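Local coordinates for peptidoglycan-N-acetylglucosamine deacetylase BC_1974 (Bacillus cereus, PDB 5N1P), which removes the N-acetyl group from N-acetylglucosamine residues of peptidoglycan, working as a zinc-dependent polysaccharide deacetylase of the CE4 type, at residues Q144-V149 with P174-G179; E18-L23 with N50-Y55. All coordinates share one frame; numbering follows the deposited sequence.

Interaction 1. Residues Q144-V149 with P174-G179; sequences QIAQNV and PAILKG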
ATOM      1  N   GLN A 144      11.684  12.531  10.565  1.00 32.41           N
ATOM      2  CA  GLN A 144      12.528  11.337  10.638  1.00 41.25           C
ATOM      3  C   GLN A 144      12.069  10.282   9.631  1.00 32.42           C
ATOM      4  O   GLN A 144      12.874   9.622   8.985  1.00 35.67           O
ATOM      5  CB  GLN A 144      12.516  10.756  12.053  1.00 37.11           C
ATOM      6  CG  GLN A 144      13.326   9.474  12.215  1.00 42.68           C
ATOM      7  CD  GLN A 144      14.822   9.685  12.142  1.00 51.31           C
ATOM      8  OE1 GLN A 144      15.525   8.982  11.410  1.00 50.73           O
ATOM      9  NE2 GLN A 144      15.326  10.637  12.922  1.00 44.77           N
ATOM     10  N   ILE A 145      10.763  10.124   9.504  1.00 28.50           N
ATOM     11  CA  ILE A 145      10.211   9.211   8.510  1.00 27.19           C
ATOM     12  C   ILE A 145      10.586   9.654   7.099  1.00 32.45           C
ATOM     13  O   ILE A 145      10.978   8.838   6.257  1.00 32.95           O
ATOM     14  CB  ILE A 145       8.690   9.121   8.658  1.00 26.56           C
ATOM     15  CG1 ILE A 145       8.359   8.422   9.969  1.00 28.10           C
ATOM     16  CG2 ILE A 145       8.068   8.369   7.481  1.00 25.78           C
ATOM     17  CD1 ILE A 145       6.908   8.582  10.390  1.00 26.64           C
ATOM     18  N   ALA A 146      10.499  10.956   6.848  1.00 30.52           N
ATOM     19  CA  ALA A 146      10.852  11.479   5.544  1.00 31.39           C
ATOM     20  C   ALA A 146      12.320  11.173   5.229  1.00 33.72           C
ATOM     21  O   ALA A 146      12.638  10.738   4.123  1.00 37.54           O
ATOM     22  CB  ALA A 146      10.573  12.971   5.470  1.00 37.23           C
ATOM     23  N   GLN A 147      13.218  11.354   6.197  1.00 34.67           N
ATOM     24  CA  GLN A 147      14.621  11.064   5.909  1.00 40.34           C
ATOM     25  C   GLN A 147      14.854   9.557   5.753  1.00 36.92           C
ATOM     26  O   GLN A 147      15.744   9.151   5.012  1.00 44.18           O
ATOM     27  CB  GLN A 147      15.560  11.643   6.977  1.00 57.40           C
ATOM     28  CG  GLN A 147      15.391  11.098   8.377  1.00 69.33           C
ATOM     29  CD  GLN A 147      16.661  11.226   9.200  1.00 85.43           C
ATOM     30  OE1 GLN A 147      17.765  11.152   8.664  1.00 92.64           O
ATOM     31  NE2 GLN A 147      16.511  11.461  10.496  1.00 84.04           N
ATOM     32  N   ASN A 148      14.062   8.729   6.434  1.00 34.22           N
ATOM     33  CA  ASN A 148      14.171   7.280   6.246  1.00 36.90           C
ATOM     34  C   ASN A 148      13.892   6.916   4.802  1.00 40.75           C
ATOM     35  O   ASN A 148      14.609   6.121   4.196  1.00 40.09           O
ATOM     36  CB  ASN A 148      13.213   6.516   7.152  1.00 38.26           C
ATOM     37  CG  ASN A 148      13.600   6.580   8.618  1.00 35.69           C
ATOM     38  OD1 ASN A 148      14.710   6.992   8.979  1.00 38.82           O
ATOM     39  ND2 ASN A 148      12.672   6.166   9.478  1.00 32.66           N
ATOM     40  N   VAL A 149      12.843   7.512   4.252  1.00 33.47           N
ATOM     41  CA  VAL A 149      12.477   7.274   2.865  1.00 36.30           C
ATOM     42  C   VAL A 149      13.479   7.887   1.890  1.00 39.17           C
ATOM     43  O   VAL A 149      13.975   7.195   0.996  1.00 39.65           O
ATOM     44  CB  VAL A 149      11.080   7.826   2.558  1.00 33.47           C
ATOM     45  CG1 VAL A 149      10.779   7.714   1.063  1.00 39.49           C
ATOM     46  CG2 VAL A 149      10.048   7.068   3.364  1.00 29.03           C
ATOM     47  N   PRO A 174       4.267  15.401   2.762  1.00 34.09           N
ATOM     48  CA  PRO A 174       4.763  16.568   2.017  1.00 34.24           C
ATOM     49  C   PRO A 174       6.292  16.597   1.844  1.00 35.87           C
ATOM     50  O   PRO A 174       6.760  16.876   0.739  1.00 38.67           O
ATOM     51  CB  PRO A 174       4.295  17.756   2.870  1.00 38.96           C
ATOM     52  CG  PRO A 174       3.063  17.257   3.519  1.00 33.12           C
ATOM     53  CD  PRO A 174       3.341  15.804   3.838  1.00 33.18           C
ATOM     54  N   ALA A 175       7.048  16.288   2.894  1.00 32.82           N
ATOM     55  CA  ALA A 175       8.512  16.299   2.801  1.00 32.43           C
ATOM     56  C   ALA A 175       9.044  15.168   1.919  1.00 32.23           C
ATOM     57  O   ALA A 175      10.090  15.306   1.281  1.00 37.91           O
ATOM     58  CB  ALA A 175       9.131  16.216   4.182  1.00 35.52           C
ATOM     59  N   ILE A 176       8.333  14.042   1.907  1.00 31.39           N
ATOM     60  CA  ILE A 176       8.715  12.932   1.051  1.00 33.61           C
ATOM     61  C   ILE A 176       8.501  13.306  -0.409  1.00 35.23           C
ATOM     62  O   ILE A 176       9.352  13.039  -1.259  1.00 35.65           O
ATOM     63  CB  ILE A 176       7.908  11.659   1.381  1.00 33.69           C
ATOM     64  CG1 ILE A 176       8.353  11.077   2.722  1.00 33.73           C
ATOM     65  CG2 ILE A 176       8.070  10.617   0.279  1.00 32.86           C
ATOM     66  CD1 ILE A 176       7.416  10.004   3.243  1.00 28.45           C
ATOM     67  N   LEU A 177       7.354  13.917  -0.698  1.00 35.79           N
ATOM     68  CA  LEU A 177       7.035  14.328  -2.059  1.00 37.16           C
ATOM     69  C   LEU A 177       8.076  15.323  -2.573  1.00 40.11           C
ATOM     70  O   LEU A 177       8.637  15.142  -3.654  1.00 40.26           O
ATOM     71  CB  LEU A 177       5.631  14.930  -2.125  1.00 32.85           C
ATOM     72  CG  LEU A 177       4.487  13.937  -1.878  1.00 34.58           C
ATOM     73  CD1 LEU A 177       3.139  14.636  -1.789  1.00 36.98           C
ATOM     74  CD2 LEU A 177       4.452  12.889  -2.967  1.00 33.97           C
ATOM     75  N   LYS A 178       8.345  16.357  -1.780  1.00 37.03           N
ATOM     76  CA  LYS A 178       9.348  17.361  -2.132  1.00 42.29           C
ATOM     77  C   LYS A 178      10.726  16.743  -2.344  1.00 40.98           C
ATOM     78  O   LYS A 178      11.393  17.003  -3.346  1.00 44.79           O
ATOM     79  CB  LYS A 178       9.419  18.430  -1.043  1.00 40.41           C
ATOM     80  CG  LYS A 178      10.393  19.558  -1.348  1.00 45.28           C
ATOM     81  CD  LYS A 178      10.421  20.573  -0.222  1.00 47.49           C
ATOM     82  CE  LYS A 178      11.226  21.805  -0.617  1.00 50.38           C
ATOM     83  NZ  LYS A 178      11.317  22.779   0.502  1.00 58.93           N
ATOM     84  N   GLY A 179      11.151  15.921  -1.392  1.00 43.18           N
ATOM     85  CA  GLY A 179      12.452  15.287  -1.464  1.00 45.32           C
ATOM     86  C   GLY A 179      12.637  14.384  -2.668  1.00 47.78           C
ATOM     87  O   GLY A 179      13.727  14.311  -3.229  1.00 48.32           O
TER
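Two neighbouring helices on the outer layer of the distorted beta/alpha barrel of the CE4 (NodB homology) domain, 138-152 and 167-182, meet where Ala146 and Val149 face Ala175 and Ile176. The axes of the two short segments run in broadly the same direction, crossing at -31° and approaching to 8.8 Å. The small side chain of Ala146 lets the backbones come close at the centre, where Ala146 CA and Ile176 CA are 5.2 Å apart. Ala146 CB meets Ala175 CB at 3.8 Å, methyl against methyl, toward the exposed side of the seam. On its inner side, the first carbon of the longer isoleucine branch rests on Ala146 itself: Ile176 CG1 lies 3.8 Å from Ala146 CA and also touches Ala146 CB. With CG1 beside its own backbone N (chi1 -71°), Ile176 carries the end of that branch, CD1, on to Val149 CG2 at 3.9 Å. Its other branch works separately, Ile176 CG2 resting 4.0 Å from Val149 CG1. Each methyl of the valine therefore has its own partner, and the two side chains cross at about a right angle. Helix 138-152 is the connection of a beta-alpha-beta unit, linking strand 126-127 to its parallel neighbour 157-163, and helix 167-182 then leads from that strand to 185-187. Both helices press on the sheet beneath: Val149 reaches Ile160 and Ile176 reaches Met162 on strand 157-163, while Ile176 also meets Leu6 on strand 2-9. No hydrogen bond joins the two segments, so carbon-to-carbon packing makes the contact. On the flank of helix 138-152, Asn148 ND2 donates to Tyr133 OH and Ser128 O, tying that helix to the loop after strand 126-127.

Interaction 2. Residues E18-L23 with N50-Y55; sequences ELLNTL and NAEGHY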
ATOM      1  N   GLU A  18      -7.297  13.650   4.918  1.00 26.20           N
ATOM      2  CA  GLU A  18      -6.212  14.622   4.910  1.00 27.63           C
ATOM      3  C   GLU A  18      -5.081  14.207   3.967  1.00 26.52           C
ATOM      4  O   GLU A  18      -4.536  15.034   3.230  1.00 26.96           O
ATOM      5  CB  GLU A  18      -5.656  14.818   6.319  1.00 29.91           C
ATOM      6  CG  GLU A  18      -4.491  15.792   6.364  1.00 34.22           C
ATOM      7  CD  GLU A  18      -4.067  16.114   7.776  1.00 45.45           C
ATOM      8  OE1 GLU A  18      -4.679  15.555   8.711  1.00 45.82           O
ATOM      9  OE2 GLU A  18      -3.128  16.925   7.945  1.00 42.98           O
ATOM     10  N   LEU A  19      -4.731  12.926   3.992  1.00 24.88           N
ATOM     11  CA  LEU A  19      -3.723  12.420   3.074  1.00 23.03           C
ATOM     12  C   LEU A  19      -4.136  12.636   1.618  1.00 23.13           C
ATOM     13  O   LEU A  19      -3.340  13.086   0.799  1.00 23.70           O
ATOM     14  CB  LEU A  19      -3.464  10.934   3.333  1.00 22.66           C
ATOM     15  CG  LEU A  19      -2.526  10.246   2.342  1.00 20.56           C
ATOM     16  CD1 LEU A  19      -1.146  10.920   2.298  1.00 23.23           C
ATOM     17  CD2 LEU A  19      -2.387   8.771   2.715  1.00 21.07           C
ATOM     18  N   LEU A  20      -5.384  12.313   1.300  1.00 23.48           N
ATOM     19  CA  LEU A  20      -5.884  12.492  -0.056  1.00 22.77           C
ATOM     20  C   LEU A  20      -5.802  13.942  -0.503  1.00 24.53           C
ATOM     21  O   LEU A  20      -5.470  14.223  -1.655  1.00 26.47           O
ATOM     22  CB  LEU A  20      -7.322  11.986  -0.161  1.00 22.10           C
ATOM     23  CG  LEU A  20      -7.415  10.462  -0.125  1.00 21.45           C
ATOM     24  CD1 LEU A  20      -8.857  10.032   0.026  1.00 25.72           C
ATOM     25  CD2 LEU A  20      -6.812   9.875  -1.400  1.00 22.89           C
ATOM     26  N   ASN A  21      -6.087  14.863   0.411  1.00 25.33           N
ATOM     27  CA  ASN A  21      -6.004  16.283   0.090  1.00 27.54           C
ATOM     28  C   ASN A  21      -4.558  16.691  -0.166  1.00 27.33           C
ATOM     29  O   ASN A  21      -4.272  17.457  -1.082  1.00 30.84           O
ATOM     30  CB  ASN A  21      -6.620  17.118   1.207  1.00 29.06           C
ATOM     31  CG  ASN A  21      -8.120  16.900   1.333  1.00 34.60           C
ATOM     32  OD1 ASN A  21      -8.782  16.508   0.370  1.00 37.67           O
ATOM     33  ND2 ASN A  21      -8.661  17.146   2.521  1.00 35.96           N
ATOM     34  N   THR A  22      -3.642  16.144   0.626  1.00 27.24           N
ATOM     35  CA  THR A  22      -2.224  16.432   0.458  1.00 31.08           C
ATOM     36  C   THR A  22      -1.720  15.918  -0.892  1.00 27.75           C
ATOM     37  O   THR A  22      -1.007  16.623  -1.607  1.00 31.85           O
ATOM     38  CB  THR A  22      -1.401  15.819   1.613  1.00 32.75           C
ATOM     39  OG1 THR A  22      -1.787  16.450   2.843  1.00 34.87           O
ATOM     40  CG2 THR A  22       0.096  16.020   1.388  1.00 39.05           C
ATOM     41  N   LEU A  23      -2.110  14.694  -1.247  1.00 27.52           N
ATOM     42  CA  LEU A  23      -1.712  14.115  -2.525  1.00 28.40           C
ATOM     43  C   LEU A  23      -2.239  14.953  -3.697  1.00 31.95           C
ATOM     44  O   LEU A  23      -1.511  15.226  -4.656  1.00 31.75           O
ATOM     45  CB  LEU A  23      -2.207  12.669  -2.627  1.00 24.25           C
ATOM     46  CG  LEU A  23      -1.511  11.711  -1.647  1.00 21.41           C
ATOM     47  CD1 LEU A  23      -2.225  10.366  -1.599  1.00 22.42           C
ATOM     48  CD2 LEU A  23      -0.043  11.546  -2.038  1.00 24.15           C
ATOM     49  N   ASN A  50     -10.301   5.845  -5.050  1.00 18.97           N
ATOM     50  CA  ASN A  50     -10.385   5.376  -6.414  1.00 19.14           C
ATOM     51  C   ASN A  50     -10.743   6.497  -7.400  1.00 22.43           C
ATOM     52  O   ASN A  50     -10.193   6.559  -8.499  1.00 23.48           O
ATOM     53  CB  ASN A  50     -11.406   4.239  -6.497  1.00 19.65           C
ATOM     54  CG  ASN A  50     -11.622   3.768  -7.905  1.00 20.98           C
ATOM     55  OD1 ASN A  50     -12.678   4.022  -8.502  1.00 24.11           O
ATOM     56  ND2 ASN A  50     -10.625   3.104  -8.460  1.00 19.69           N
ATOM     57  N   ALA A  51     -11.642   7.389  -6.992  1.00 20.98           N
ATOM     58  CA  ALA A  51     -12.092   8.479  -7.855  1.00 22.50           C
ATOM     59  C   ALA A  51     -11.005   9.500  -8.137  1.00 25.80           C
ATOM     60  O   ALA A  51     -11.035  10.172  -9.174  1.00 27.14           O
ATOM     61  CB  ALA A  51     -13.294   9.177  -7.234  1.00 22.43           C
ATOM     62  N   GLU A  52     -10.054   9.623  -7.220  1.00 22.55           N
ATOM     63  CA  GLU A  52      -9.032  10.658  -7.344  1.00 25.42           C
ATOM     64  C   GLU A  52      -7.739  10.115  -7.934  1.00 23.84           C
ATOM     65  O   GLU A  52      -6.686  10.741  -7.825  1.00 27.94           O
ATOM     66  CB  GLU A  52      -8.806  11.331  -5.982  1.00 23.50           C
ATOM     67  CG  GLU A  52     -10.106  12.017  -5.533  1.00 28.24           C
ATOM     68  CD  GLU A  52     -10.000  12.814  -4.247  1.00 40.66           C
ATOM     69  OE1 GLU A  52      -8.907  12.893  -3.665  1.00 32.71           O
ATOM     70  OE2 GLU A  52     -11.033  13.377  -3.826  1.00 41.55           O
ATOM     71  N   GLY A  53      -7.838   8.962  -8.589  1.00 23.03           N
ATOM     72  CA  GLY A  53      -6.758   8.459  -9.412  1.00 27.84           C
ATOM     73  C   GLY A  53      -5.816   7.493  -8.733  1.00 26.31           C
ATOM     74  O   GLY A  53      -4.817   7.072  -9.318  1.00 26.68           O
ATOM     75  N   HIS A  54      -6.117   7.132  -7.492  1.00 21.97           N
ATOM     76  CA  HIS A  54      -5.234   6.234  -6.771  1.00 20.32           C
ATOM     77  C   HIS A  54      -5.644   4.800  -6.990  1.00 20.04           C
ATOM     78  O   HIS A  54      -6.794   4.515  -7.307  1.00 22.13           O
ATOM     79  CB  HIS A  54      -5.242   6.566  -5.278  1.00 20.70           C
ATOM     80  CG  HIS A  54      -5.028   8.019  -5.013  1.00 19.97           C
ATOM     81  ND1 HIS A  54      -3.820   8.641  -5.237  1.00 22.09           N
ATOM     82  CD2 HIS A  54      -5.884   8.977  -4.590  1.00 20.30           C
ATOM     83  CE1 HIS A  54      -3.934   9.929  -4.938  1.00 23.23           C
ATOM     84  NE2 HIS A  54      -5.175  10.155  -4.550  1.00 20.60           N
ATOM     85  N   TYR A  55      -4.695   3.896  -6.822  1.00 19.06           N
ATOM     86  CA  TYR A  55      -5.028   2.488  -6.913  1.00 19.34           C
ATOM     87  C   TYR A  55      -5.504   1.966  -5.559  1.00 17.22           C
ATOM     88  O   TYR A  55      -4.860   2.189  -4.553  1.00 18.32           O
ATOM     89  CB  TYR A  55      -3.827   1.668  -7.385  1.00 18.46           C
ATOM     90  CG  TYR A  55      -4.220   0.234  -7.630  1.00 18.23           C
ATOM     91  CD1 TYR A  55      -4.112  -0.712  -6.613  1.00 21.05           C
ATOM     92  CD2 TYR A  55      -4.712  -0.169  -8.856  1.00 19.55           C
ATOM     93  CE1 TYR A  55      -4.493  -2.034  -6.823  1.00 19.31           C
ATOM     94  CE2 TYR A  55      -5.088  -1.498  -9.085  1.00 20.66           C
ATOM     95  CZ  TYR A  55      -4.964  -2.413  -8.067  1.00 18.74           C
ATOM     96  OH  TYR A  55      -5.326  -3.727  -8.286  1.00 21.20           O
TER
HETATM   97  O   HOH W   1      -6.313  12.683  -3.873  1.00 25.63           O
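Leu20 brings its CD2 methyl obliquely against the His54 imidazole, 3.4 Å from His54 CD2 and close to NE2 as well. Leu23, one helical turn on, comes to another part of the ring, with its CD1 3.8 Å from His54 CE1. In both leucines CG stands beside the backbone N (chi1 -73° in Leu20), which sends the branches toward the ring. A water lying in the imidazole plane at its edge bridges the polar groups, donating to Leu20 O at 2.8 Å and to Glu52 OE1 at 2.6 Å. The same water is hydrogen-bonded to His54 NE2 at 2.9 Å. The extended Glu52 chain also brings OE1 4.0 Å from Leu20 CB, while OE2 forms a salt bridge with Arg48. The ring's other nitrogen, His54 ND1, is hydrogen-bonded to Ala30 N, so both imidazole nitrogens have partners that fix its rotation. Gly53, with positive phi, is the C-prime residue of a Schellman motif ending helix 43-51, and this turn delivers His54 to the contact. Helix 16-25 thus packs against the exit of helix 43-51 just before strand 55-58, with Leu20 and Leu23 also resting on Phe32 of the intervening strand 31-34.

Interactions 1 and 2 lie 18 Å apart, centre to centre, and are joined through helix 167-182. That helix carries one side of interaction 1, and its Pro174 also packs on helix 16-25 of interaction 2, with Pro174 CG 3.9 Å from Thr22 CG2. The sheet strands run from 55-58 through 31-34 and 2-9 to 157-163, so the two contacts fall toward different ends of this series. In interaction 1 the side chain of Val149 is about 10 Å from that of His163, the inferred proton donor, and about 14 Å from the bound N-hydroxynaphthalene-1-carboxamide. Interaction 2 is structural packing away from the annotated sites, and neither contact includes a zinc ligand.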